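Local coordinates for protein T cell receptor gamma chain (Monodelphis domestica, PDB 7L15) that serves as the gamma chain of a marsupial gamma-mu T cell receptor, pairing with the mu chain and probably contributing to antigen recognition, at residues B[200-205]-B[214-219]; B[159-164]-B[186-191]; B[120-125]-B[207-212]; B[139-144]-B[192-197]. All blocks are in the same frame, centred on the assembly; numbering follows the deposited sequence.

Overall arrangement
All four contacts involve the C1-type immunoglobulin domain. Contact 2 is the most buried: it bridges the two sheets of the sandwich through a tryptophan, with a single hydrogen bond. Contacts 1, 3 and 4 are only partly buried. Contact 1 adds the hairpin of strands 201-206 and 215-219 beside strand 158-163, so contacts 1 and 2 share a sheet; backbone bonding dominates there, with most aromatics turned inward and Phe-204 on the outer face. Contact 4 shares strand 183-193 with contact 2 but lies at that sheet's far end, near the mu chain, held by two backbone bonds and a leucine on a glycine. Contact 3, at the opposite end, is loop against loop: prolines, a histidine and acidic groups.

Contact 1: residues B[200-205]-B[214-219]; sequences NLTYFY and PKAFSI. With NAG (2-acetamido-2-deoxy-beta-D-glucopyranose), chain C.
The Tyr-205 ring carries Lys-215 over one face, with CB of the lysine 3.8 Å from the ring centroid in a CH-pi contact, and meets Phe-217 at its edge, where Tyr-205 CE1 and Phe-217 CE2 are 3.5 Å apart. The crowded first torsion of Tyr-205 (chi1 63°) swings its ring across to the neighbouring strand, while Lys-215 runs alongside and its alkyl part does the packing. At the Tyr-203 ring, Phe-217 CD2 lies by the edge. On the other side of the sheet, Thr-202 CG2 sits over one face of Phe-204, and Ala-216 CB comes within 3.6 Å of Phe-204 CD2; a methyl is small enough to fit beside the phenyl. Leu-201 and Ile-219 extend the apolar row of Tyr-203 and Phe-217.

Six backbone hydrogen bonds join this antiparallel hairpin, the shortest from Phe-217 N to Tyr-203 O (2.7 Å). Just before it, Asn-200 is N-glycosylated, its ND2 bonded to NAG C1.

Tyr-203 probably stands where C1 domains usually place the second cysteine of the intersheet disulfide; here it packs on Cys-147 and meets Trp-161 edge-to-face. Phe-129 of strand 126-130 approaches Phe-217 and Tyr-203, Tyr-145 of strand 142-152 receives Leu-201 and Ile-219, and strand 158-163 bonds to the other edge of 201-206, the middle strand.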
# COMPACT_ATOMS: atom_id res chain seq x y z
N ASN B 200 21.27 -9.76 12.37
CA ASN B 200 20.01 -10.01 13.05
C ASN B 200 18.89 -9.21 12.40
O ASN B 200 19.07 -8.04 12.05
CB ASN B 200 20.12 -9.66 14.53
CG ASN B 200 20.94 -10.66 15.29
OD1 ASN B 200 21.19 -11.77 14.82
ND2 ASN B 200 21.37 -10.27 16.48
N LEU B 201 17.75 -9.85 12.24
CA LEU B 201 16.60 -9.25 11.58
C LEU B 201 15.41 -9.22 12.53
O LEU B 201 15.30 -10.05 13.44
CB LEU B 201 16.22 -10.05 10.34
CG LEU B 201 17.32 -10.21 9.30
CD1 LEU B 201 16.77 -10.95 8.10
CD2 LEU B 201 17.89 -8.86 8.89
N THR B 202 14.52 -8.25 12.33
CA THR B 202 13.24 -8.24 13.02
C THR B 202 12.10 -8.17 12.01
O THR B 202 12.16 -7.42 11.03
CB THR B 202 13.16 -7.09 14.03
OG1 THR B 202 14.25 -7.18 14.95
CG2 THR B 202 11.88 -7.21 14.82
N TYR B 203 11.07 -8.98 12.24
CA TYR B 203 9.88 -9.04 11.41
C TYR B 203 8.70 -8.51 12.21
O TYR B 203 8.49 -8.92 13.36
CB TYR B 203 9.62 -10.48 10.95
CG TYR B 203 8.28 -10.68 10.27
CD1 TYR B 203 8.12 -10.43 8.91
CD2 TYR B 203 7.17 -11.12 10.99
CE1 TYR B 203 6.89 -10.62 8.28
CE2 TYR B 203 5.93 -11.30 10.39
CZ TYR B 203 5.79 -11.06 9.03
OH TYR B 203 4.57 -11.25 8.44
N PHE B 204 7.93 -7.60 11.61
CA PHE B 204 6.79 -6.96 12.26
C PHE B 204 5.51 -7.18 11.48
O PHE B 204 5.52 -7.17 10.25
CB PHE B 204 6.97 -5.45 12.36
CG PHE B 204 8.19 -5.02 13.08
CD1 PHE B 204 9.36 -4.76 12.39
CD2 PHE B 204 8.16 -4.83 14.45
CE1 PHE B 204 10.49 -4.32 13.07
CE2 PHE B 204 9.29 -4.39 15.12
CZ PHE B 204 10.45 -4.14 14.43
N TYR B 205 4.38 -7.27 12.19
CA TYR B 205 3.10 -7.14 11.52
C TYR B 205 2.08 -6.44 12.42
O TYR B 205 2.16 -6.51 13.65
CB TYR B 205 2.55 -8.50 11.02
CG TYR B 205 2.24 -9.53 12.08
CD1 TYR B 205 3.22 -10.39 12.55
CD2 TYR B 205 0.94 -9.67 12.58
CE1 TYR B 205 2.92 -11.35 13.51
CE2 TYR B 205 0.63 -10.61 13.52
CZ TYR B 205 1.62 -11.45 14.00
OH TYR B 205 1.28 -12.38 14.95
N PRO B 214 2.14 -3.37 17.18
CA PRO B 214 2.68 -4.43 16.32
C PRO B 214 3.09 -5.65 17.13
O PRO B 214 3.48 -5.56 18.29
CB PRO B 214 3.90 -3.78 15.67
CG PRO B 214 3.65 -2.30 15.75
CD PRO B 214 2.82 -2.07 16.98
N LYS B 215 2.99 -6.81 16.48
CA LYS B 215 3.70 -8.02 16.89
C LYS B 215 5.07 -8.04 16.21
O LYS B 215 5.19 -7.64 15.05
CB LYS B 215 2.91 -9.28 16.50
CG LYS B 215 3.48 -10.57 17.06
CD LYS B 215 3.41 -10.61 18.59
CE LYS B 215 3.90 -11.94 19.15
NZ LYS B 215 3.01 -13.06 18.73
N ALA B 216 6.09 -8.50 16.92
CA ALA B 216 7.45 -8.49 16.41
C ALA B 216 8.13 -9.82 16.69
O ALA B 216 8.01 -10.37 17.79
CB ALA B 216 8.29 -7.37 17.03
N PHE B 217 8.86 -10.32 15.69
CA PHE B 217 9.67 -11.53 15.84
C PHE B 217 11.13 -11.22 15.55
O PHE B 217 11.44 -10.44 14.65
CB PHE B 217 9.16 -12.65 14.92
CG PHE B 217 7.83 -13.19 15.34
CD1 PHE B 217 7.74 -14.27 16.20
CD2 PHE B 217 6.67 -12.58 14.92
CE1 PHE B 217 6.50 -14.76 16.61
CE2 PHE B 217 5.43 -13.06 15.32
CZ PHE B 217 5.35 -14.14 16.17
N SER B 218 12.01 -11.84 16.31
CA SER B 218 13.44 -11.72 16.12
C SER B 218 13.95 -12.93 15.36
O SER B 218 13.54 -14.06 15.63
CB SER B 218 14.14 -11.61 17.49
OG SER B 218 15.51 -11.95 17.39
N ILE B 219 14.81 -12.69 14.38
CA ILE B 219 15.49 -13.76 13.64
C ILE B 219 16.99 -13.55 13.81
O ILE B 219 17.52 -12.52 13.39
CB ILE B 219 15.09 -13.77 12.16
CG1 ILE B 219 13.56 -13.78 12.04
CG2 ILE B 219 15.69 -14.99 11.48
CD1 ILE B 219 13.03 -13.66 10.61
C1 NAG C . 22.16 -11.17 17.29
C2 NAG C . 23.65 -10.86 17.29
C3 NAG C . 24.40 -11.94 18.07
C4 NAG C . 23.80 -12.10 19.46
C5 NAG C . 22.28 -12.29 19.39
C6 NAG C . 21.62 -12.28 20.75
C7 NAG C . 24.75 -9.63 15.47
C8 NAG C . 25.21 -9.68 14.05
N2 NAG C . 24.17 -10.75 15.94
O3 NAG C . 25.77 -11.58 18.16
O4 NAG C . 24.38 -13.23 20.11
O5 NAG C . 21.68 -11.23 18.63
O6 NAG C . 20.20 -12.37 20.64
O7 NAG C . 24.89 -8.64 16.18

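Contact 2: residues B[159-164]-B[186-191]; sequences TYWKED and QVSWLT
Trp-161 leaves strand 158-163 toward the facing sheet, its CG anti to the carbonyl carbon and beside the backbone N (chi1 -53°), a placement that lays the indole across strand 183-193. Its CB already touches Leu-190, with CD2 of the leucine 4.1 Å away. Further out, Leu-190 lies against one face of the six-membered ring: CB of that residue stands over the centre of the face, 4.1 Å from the centroid in a CH-pi contact, and Trp-161 CE3 lies 3.9 Å from Leu-190 CD2. The two side chains slide past each other in opposite directions, so the branched leucine lies along the flat indole instead of butting against it.

On the pyrrole side, Trp-161 NE1 donates to Ser-188 OG at 3.1 Å. The hydroxyl lies nearly in the ring plane, at the edge, but the bond is somewhat bent, with 147° at the hydrogen. Serine suits this spot because it is small and offers an acceptor for a buried N-H, which also fixes the rotation of the indole. At the far rim, CZ2 approaches the backbone of Trp-189 at its CA. Trp-189 itself turns the other way, and its NE1 bonds to Ser-188 OG of the mu chain.

Thr-159 looks across at Gln-186 and Ser-188 more loosely. The strand axes, 8.5 Å apart and 22° from parallel, belong to opposing sheets, and a strand-C tryptophan packed between them is the hallmark core of the immunoglobulin beta-sandwich.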
# COMPACT_ATOMS: atom_id res chain seq x y z
N THR B 159 3.00 -5.58 7.06
CA THR B 159 4.16 -6.36 7.46
C THR B 159 5.41 -5.67 6.96
O THR B 159 5.40 -5.02 5.91
CB THR B 159 4.12 -7.80 6.91
OG1 THR B 159 4.29 -7.76 5.49
CG2 THR B 159 2.81 -8.48 7.23
N TYR B 160 6.50 -5.79 7.73
CA TYR B 160 7.76 -5.19 7.32
C TYR B 160 8.92 -5.91 8.01
O TYR B 160 8.77 -6.49 9.09
CB TYR B 160 7.79 -3.67 7.59
CG TYR B 160 7.14 -3.18 8.89
CD1 TYR B 160 5.77 -3.18 9.04
CD2 TYR B 160 7.91 -2.68 9.94
CE1 TYR B 160 5.16 -2.74 10.21
CE2 TYR B 160 7.31 -2.21 11.13
CZ TYR B 160 5.93 -2.25 11.25
OH TYR B 160 5.27 -1.82 12.39
N TRP B 161 10.07 -5.86 7.35
CA TRP B 161 11.31 -6.45 7.83
C TRP B 161 12.31 -5.34 8.10
O TRP B 161 12.46 -4.44 7.29
CB TRP B 161 11.89 -7.42 6.80
CG TRP B 161 10.92 -8.47 6.32
CD1 TRP B 161 9.81 -8.28 5.55
CD2 TRP B 161 11.00 -9.87 6.58
NE1 TRP B 161 9.18 -9.48 5.32
CE2 TRP B 161 9.89 -10.48 5.94
CE3 TRP B 161 11.90 -10.69 7.29
CZ2 TRP B 161 9.65 -11.85 5.98
CZ3 TRP B 161 11.65 -12.07 7.34
CH2 TRP B 161 10.54 -12.63 6.69
N LYS B 162 12.98 -5.41 9.25
CA LYS B 162 14.07 -4.50 9.57
C LYS B 162 15.30 -5.29 9.97
O LYS B 162 15.20 -6.42 10.47
CB LYS B 162 13.70 -3.55 10.70
CG LYS B 162 12.52 -2.64 10.42
CD LYS B 162 12.43 -1.58 11.52
CE LYS B 162 11.26 -0.65 11.26
NZ LYS B 162 11.20 -0.32 9.82
N GLU B 163 16.47 -4.71 9.75
CA GLU B 163 17.68 -5.27 10.32
C GLU B 163 18.14 -4.40 11.48
O GLU B 163 17.92 -3.19 11.48
CB GLU B 163 18.80 -5.40 9.29
CG GLU B 163 19.27 -4.10 8.69
CD GLU B 163 20.29 -4.34 7.60
OE1 GLU B 163 20.23 -3.65 6.56
OE2 GLU B 163 21.15 -5.23 7.79
N ASP B 164 18.73 -5.04 12.49
CA ASP B 164 19.19 -4.31 13.67
C ASP B 164 20.21 -3.26 13.26
O ASP B 164 21.15 -3.54 12.50
CB ASP B 164 19.78 -5.26 14.70
CG ASP B 164 18.80 -6.33 15.15
OD1 ASP B 164 17.70 -6.43 14.55
OD2 ASP B 164 19.12 -7.06 16.11
N GLN B 186 -1.52 -13.98 3.75
CA GLN B 186 -0.56 -13.26 2.93
C GLN B 186 0.83 -13.75 3.25
O GLN B 186 1.17 -13.94 4.42
CB GLN B 186 -0.61 -11.74 3.16
CG GLN B 186 0.35 -10.99 2.26
CD GLN B 186 0.40 -9.51 2.56
OE1 GLN B 186 0.58 -9.10 3.70
NE2 GLN B 186 0.25 -8.68 1.52
N VAL B 187 1.65 -13.96 2.22
CA VAL B 187 3.04 -14.34 2.41
C VAL B 187 3.92 -13.15 2.03
O VAL B 187 3.62 -12.44 1.07
CB VAL B 187 3.40 -15.61 1.61
CG1 VAL B 187 3.42 -15.33 0.16
CG2 VAL B 187 4.73 -16.14 2.04
N SER B 188 4.98 -12.92 2.78
CA SER B 188 6.04 -12.02 2.33
C SER B 188 7.38 -12.71 2.49
O SER B 188 7.53 -13.66 3.26
CB SER B 188 6.06 -10.70 3.09
OG SER B 188 6.64 -10.88 4.36
N TRP B 189 8.38 -12.21 1.77
CA TRP B 189 9.66 -12.89 1.84
C TRP B 189 10.80 -11.91 1.54
O TRP B 189 10.63 -10.91 0.84
CB TRP B 189 9.70 -14.08 0.89
CG TRP B 189 9.58 -13.81 -0.60
CD1 TRP B 189 10.60 -13.79 -1.51
CD2 TRP B 189 8.37 -13.62 -1.35
NE1 TRP B 189 10.10 -13.57 -2.78
CE2 TRP B 189 8.74 -13.48 -2.71
CE3 TRP B 189 7.01 -13.56 -1.02
CZ2 TRP B 189 7.80 -13.27 -3.73
CZ3 TRP B 189 6.08 -13.35 -2.03
CH2 TRP B 189 6.48 -13.21 -3.37
N LEU B 190 11.97 -12.22 2.10
CA LEU B 190 13.11 -11.31 2.07
C LEU B 190 14.34 -12.09 1.63
O LEU B 190 14.81 -12.98 2.35
CB LEU B 190 13.32 -10.66 3.43
CG LEU B 190 14.58 -9.81 3.62
CD1 LEU B 190 14.43 -8.47 2.93
CD2 LEU B 190 14.90 -9.63 5.10
N THR B 191 14.84 -11.77 0.45
CA THR B 191 16.06 -12.35 -0.09
C THR B 191 17.22 -11.40 0.18
O THR B 191 17.15 -10.23 -0.20
CB THR B 191 15.88 -12.60 -1.59
OG1 THR B 191 14.73 -13.43 -1.78
CG2 THR B 191 17.11 -13.25 -2.17

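Contact 3: residues B[120-125]-B[207-212]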
# COMPACT_ATOMS: atom_id res chain seq x y z
N PHE B 120 -19.54 -11.20 11.79
CA PHE B 120 -18.12 -11.44 11.60
C PHE B 120 -17.46 -11.60 12.95
O PHE B 120 -17.99 -11.15 13.98
CB PHE B 120 -17.44 -10.29 10.84
CG PHE B 120 -17.38 -9.02 11.63
CD1 PHE B 120 -18.43 -8.10 11.56
CD2 PHE B 120 -16.30 -8.74 12.46
CE1 PHE B 120 -18.40 -6.95 12.30
CE2 PHE B 120 -16.27 -7.59 13.20
CZ PHE B 120 -17.32 -6.69 13.12
N LYS B 121 -16.28 -12.20 12.95
CA LYS B 121 -15.41 -12.25 14.12
C LYS B 121 -14.00 -11.95 13.65
O LYS B 121 -13.55 -12.49 12.63
CB LYS B 121 -15.46 -13.62 14.81
CG LYS B 121 -15.96 -13.61 16.26
CD LYS B 121 -16.15 -15.03 16.82
CE LYS B 121 -17.54 -15.59 16.51
NZ LYS B 121 -17.70 -17.00 16.98
N LYS B 122 -13.32 -11.05 14.36
CA LYS B 122 -11.93 -10.77 14.04
C LYS B 122 -11.06 -11.96 14.39
O LYS B 122 -11.33 -12.68 15.35
CB LYS B 122 -11.43 -9.53 14.79
CG LYS B 122 -12.28 -8.27 14.56
CD LYS B 122 -11.65 -6.98 15.15
CE LYS B 122 -11.41 -7.06 16.65
NZ LYS B 122 -12.64 -6.91 17.48
N LYS B 123 -10.03 -12.19 13.59
CA LYS B 123 -9.14 -13.33 13.79
C LYS B 123 -7.73 -12.85 13.51
O LYS B 123 -7.48 -12.24 12.45
CB LYS B 123 -9.48 -14.52 12.89
CG LYS B 123 -10.93 -14.95 12.94
CD LYS B 123 -11.11 -16.40 12.49
CE LYS B 123 -10.68 -16.62 11.07
NZ LYS B 123 -11.35 -17.82 10.54
N PRO B 124 -6.78 -13.12 14.40
CA PRO B 124 -5.42 -12.59 14.23
C PRO B 124 -4.61 -13.47 13.30
O PRO B 124 -4.86 -14.68 13.19
CB PRO B 124 -4.86 -12.63 15.66
CG PRO B 124 -5.53 -13.82 16.27
CD PRO B 124 -6.91 -13.93 15.63
N PRO B 125 -3.62 -12.90 12.61
CA PRO B 125 -2.73 -13.73 11.80
C PRO B 125 -2.06 -14.82 12.63
O PRO B 125 -1.67 -14.60 13.78
CB PRO B 125 -1.70 -12.72 11.26
CG PRO B 125 -2.38 -11.37 11.40
CD PRO B 125 -3.23 -11.48 12.61
N HIS B 207 -2.29 -5.72 12.74
CA HIS B 207 -3.59 -6.24 12.35
C HIS B 207 -4.61 -5.76 13.36
O HIS B 207 -4.28 -5.55 14.53
CB HIS B 207 -3.59 -7.77 12.27
CG HIS B 207 -4.83 -8.32 11.65
ND1 HIS B 207 -5.96 -8.60 12.38
CD2 HIS B 207 -5.13 -8.57 10.36
CE1 HIS B 207 -6.90 -9.05 11.57
NE2 HIS B 207 -6.42 -9.04 10.33
N GLU B 208 -5.85 -5.61 12.89
CA GLU B 208 -6.88 -5.03 13.74
C GLU B 208 -7.15 -5.90 14.97
O GLU B 208 -7.49 -5.38 16.04
CB GLU B 208 -8.17 -4.80 12.94
CG GLU B 208 -9.30 -4.15 13.74
CD GLU B 208 -10.64 -4.12 12.99
OE1 GLU B 208 -10.65 -4.27 11.74
OE2 GLU B 208 -11.69 -3.94 13.65
N ASP B 209 -6.96 -7.22 14.86
CA ASP B 209 -7.21 -8.05 16.03
C ASP B 209 -6.10 -7.95 17.07
O ASP B 209 -6.28 -8.46 18.17
CB ASP B 209 -7.42 -9.51 15.62
CG ASP B 209 -8.20 -10.29 16.67
OD1 ASP B 209 -9.27 -9.81 17.09
OD2 ASP B 209 -7.75 -11.38 17.07
N LEU B 210 -4.99 -7.32 16.73
CA LEU B 210 -3.92 -7.01 17.66
C LEU B 210 -4.07 -5.63 18.28
O LEU B 210 -3.22 -5.24 19.08
CB LEU B 210 -2.56 -7.09 16.95
CG LEU B 210 -2.21 -8.40 16.24
CD1 LEU B 210 -0.78 -8.31 15.74
CD2 LEU B 210 -2.37 -9.58 17.17
N GLY B 211 -5.12 -4.90 17.91
CA GLY B 211 -5.18 -3.50 18.29
C GLY B 211 -4.06 -2.72 17.64
O GLY B 211 -3.63 -3.02 16.52
N MET B 212 -3.55 -1.72 18.36
CA MET B 212 -2.58 -0.81 17.77
C MET B 212 -1.16 -1.35 17.77
O MET B 212 -0.40 -1.04 16.85
CB MET B 212 -2.62 0.54 18.48
CG MET B 212 -3.87 1.35 18.21
SD MET B 212 -3.89 2.83 19.24
CE MET B 212 -2.20 3.40 19.04
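This contact closes the variable-side end of the C1-type immunoglobulin sandwich, where the linker from the variable domain (120-125) passes the loop between strands 201-206 and 215-219. That loop makes a short 3-10 turn at 208-210, and Gly-211 leaves it with positive phi (64°), a conformation glycine adopts readily.

The apolar contacts come from the two prolines. Pro-125 lies over one face of the flat His-207 imidazole, the CD methylene of its rigid ring 4.0 Å from the centroid in a CH-pi contact. Pro-124 CB meets Leu-210 CD2 at the margin.

Polar groups meet the linker without direct hydrogen bonds between the segments. The Asp-209 carboxylate lies alongside Pro-124, with OD2 only 3.0 Å from Pro-124 CD; Pro-124 N has no hydrogen to give OD2. Asp-209 OD1 packs 3.2 Å from Lys-122 CB.

Charges are close but not paired. Lys-122 bends at chi3 and chi4, bringing NZ to 4.5 Å from Asp-209 OD1, too long for a salt bridge, though the attraction may still favour the carboxylate being ionised. The Lys-122 and Glu-208 side chains cross at about a right angle, Lys-122 CD lying 3.4 Å from Glu-208 OE2. Glu-208 itself reaches the variable domain, bonding Ser-12 OG and Thr-14 N, and so ties the two domains together.

Hydrogen bonds at both nitrogens hold the imidazole: NE2 bonds to Pro-154 O of another loop. From a position tilted out of the ring plane, Asp-209 N donates to His-207 ND1, 3.0 Å away, almost straight at 174°.

Contact 4: residues B[139-144]-B[192-197]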
# COMPACT_ATOMS: atom_id res chain seq x y z
N GLN B 139 23.36 -22.48 -4.13
CA GLN B 139 23.13 -22.18 -5.54
C GLN B 139 23.10 -20.68 -5.84
O GLN B 139 23.40 -20.29 -6.96
CB GLN B 139 21.82 -22.81 -6.02
CG GLN B 139 21.77 -24.34 -6.04
CD GLN B 139 20.44 -24.87 -6.61
OE1 GLN B 139 19.85 -25.81 -6.07
NE2 GLN B 139 19.97 -24.27 -7.70
N LYS B 140 22.72 -19.83 -4.88
CA LYS B 140 22.50 -18.43 -5.20
C LYS B 140 23.30 -17.46 -4.36
O LYS B 140 23.13 -16.25 -4.53
CB LYS B 140 21.02 -18.05 -5.07
CG LYS B 140 20.04 -18.96 -5.82
CD LYS B 140 20.07 -18.76 -7.34
CE LYS B 140 19.35 -17.48 -7.76
NZ LYS B 140 18.73 -17.70 -9.10
N GLN B 141 24.14 -17.93 -3.44
CA GLN B 141 24.91 -17.03 -2.58
C GLN B 141 24.01 -16.03 -1.89
O GLN B 141 24.41 -14.89 -1.65
CB GLN B 141 25.98 -16.27 -3.37
CG GLN B 141 27.20 -17.06 -3.68
CD GLN B 141 28.30 -16.17 -4.18
OE1 GLN B 141 29.29 -15.96 -3.50
NE2 GLN B 141 28.13 -15.63 -5.38
N SER B 142 22.79 -16.43 -1.59
CA SER B 142 21.83 -15.56 -0.93
C SER B 142 20.76 -16.44 -0.31
O SER B 142 20.63 -17.62 -0.65
CB SER B 142 21.24 -14.53 -1.89
OG SER B 142 20.78 -15.11 -3.10
N GLY B 143 20.00 -15.87 0.61
CA GLY B 143 19.05 -16.65 1.37
C GLY B 143 17.74 -15.93 1.54
O GLY B 143 17.72 -14.71 1.70
N THR B 144 16.64 -16.66 1.51
CA THR B 144 15.30 -16.07 1.54
C THR B 144 14.58 -16.46 2.83
O THR B 144 14.41 -17.65 3.12
CB THR B 144 14.48 -16.51 0.32
OG1 THR B 144 15.19 -16.17 -0.88
CG2 THR B 144 13.13 -15.80 0.31
N VAL B 192 18.27 -11.89 0.84
CA VAL B 192 19.41 -11.06 1.22
C VAL B 192 20.71 -11.75 0.85
O VAL B 192 20.78 -12.98 0.79
CB VAL B 192 19.41 -10.75 2.73
CG1 VAL B 192 18.11 -10.08 3.13
CG2 VAL B 192 19.67 -12.00 3.53
N LYS B 193 21.75 -10.94 0.63
CA LYS B 193 23.09 -11.45 0.36
C LYS B 193 23.71 -12.11 1.59
O LYS B 193 23.32 -11.86 2.73
CB LYS B 193 24.02 -10.32 -0.10
CG LYS B 193 23.59 -9.64 -1.38
CD LYS B 193 24.63 -8.59 -1.79
CE LYS B 193 24.20 -7.84 -3.04
NZ LYS B 193 22.71 -7.58 -2.98
N GLU B 194 24.72 -12.95 1.33
CA GLU B 194 25.29 -13.83 2.35
C GLU B 194 25.80 -13.05 3.56
O GLU B 194 25.66 -13.51 4.70
CB GLU B 194 26.41 -14.66 1.75
CG GLU B 194 26.30 -16.16 1.99
CD GLU B 194 27.05 -16.97 0.95
OE1 GLU B 194 27.53 -16.39 -0.04
OE2 GLU B 194 27.15 -18.20 1.12
N ASP B 195 26.40 -11.88 3.33
CA ASP B 195 26.87 -11.07 4.45
C ASP B 195 25.73 -10.76 5.41
O ASP B 195 25.88 -10.86 6.63
CB ASP B 195 27.49 -9.76 3.96
CG ASP B 195 28.22 -9.93 2.65
OD1 ASP B 195 27.57 -10.24 1.63
OD2 ASP B 195 29.46 -9.73 2.66
N VAL B 196 24.57 -10.40 4.86
CA VAL B 196 23.42 -10.08 5.69
C VAL B 196 22.81 -11.31 6.34
O VAL B 196 21.98 -11.18 7.25
CB VAL B 196 22.38 -9.30 4.86
CG1 VAL B 196 21.45 -8.50 5.76
CG2 VAL B 196 23.08 -8.39 3.84
N LEU B 197 23.21 -12.51 5.90
CA LEU B 197 22.69 -13.74 6.50
C LEU B 197 23.18 -13.94 7.93
O LEU B 197 22.57 -14.70 8.68
CB LEU B 197 23.06 -14.95 5.64
CG LEU B 197 22.18 -15.13 4.39
CD1 LEU B 197 22.55 -16.39 3.65
CD2 LEU B 197 20.71 -15.17 4.78
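Strands 142-152 and 183-193 meet here at one end of a sheet of the C1-type immunoglobulin sandwich, next to helix 134-140 and to the chain's partner subunit. Ser-142 and Lys-193 stand on one face of the sheet, Val-192 and Leu-197 on the other.

Outermost, Gln-141 and Glu-194 cross obliquely, their amide and carboxylate planes 86° apart. The contact is with the aliphatic part of the glutamine: Glu-194 OE1 rests 3.7 Å from Gln-141 CB. Long, flexible polar chains suit this exposed corner. Gln-141 also takes positive phi (53°) as the chain turns from helix into strand.

Ser-142, next along, holds its hydroxyl in the crowded position between N and the carbonyl carbon (chi1 49°), which lets OG donate back to Lys-140 O at 3.0 Å, the donor standing well above that carbonyl's plane. The same OG bonds to Arg-154 of the mu chain, so a small residue serves both the turn and the subunit interface. Ser-142 CB packs 3.1 Å from Val-192 O.

Leu-197 comes in over Gly-143 from the chain just after strand 183-193, laying CD1 4.0 Å from Gly-143 N. Glycine fits here because a beta carbon would collide with the leucine's other methyl. Val-192 has its CG2 near Gly-143 O.

Between the strands, the antiparallel hydrogen-bonded pair of Gly-143 and Val-192 is fastened by two backbone bonds, each 3.0 Å long: Gly-143 N reaches Val-192 O nearly along the C=O axis, and Val-192 N returns to Gly-143 O within the carbonyl plane.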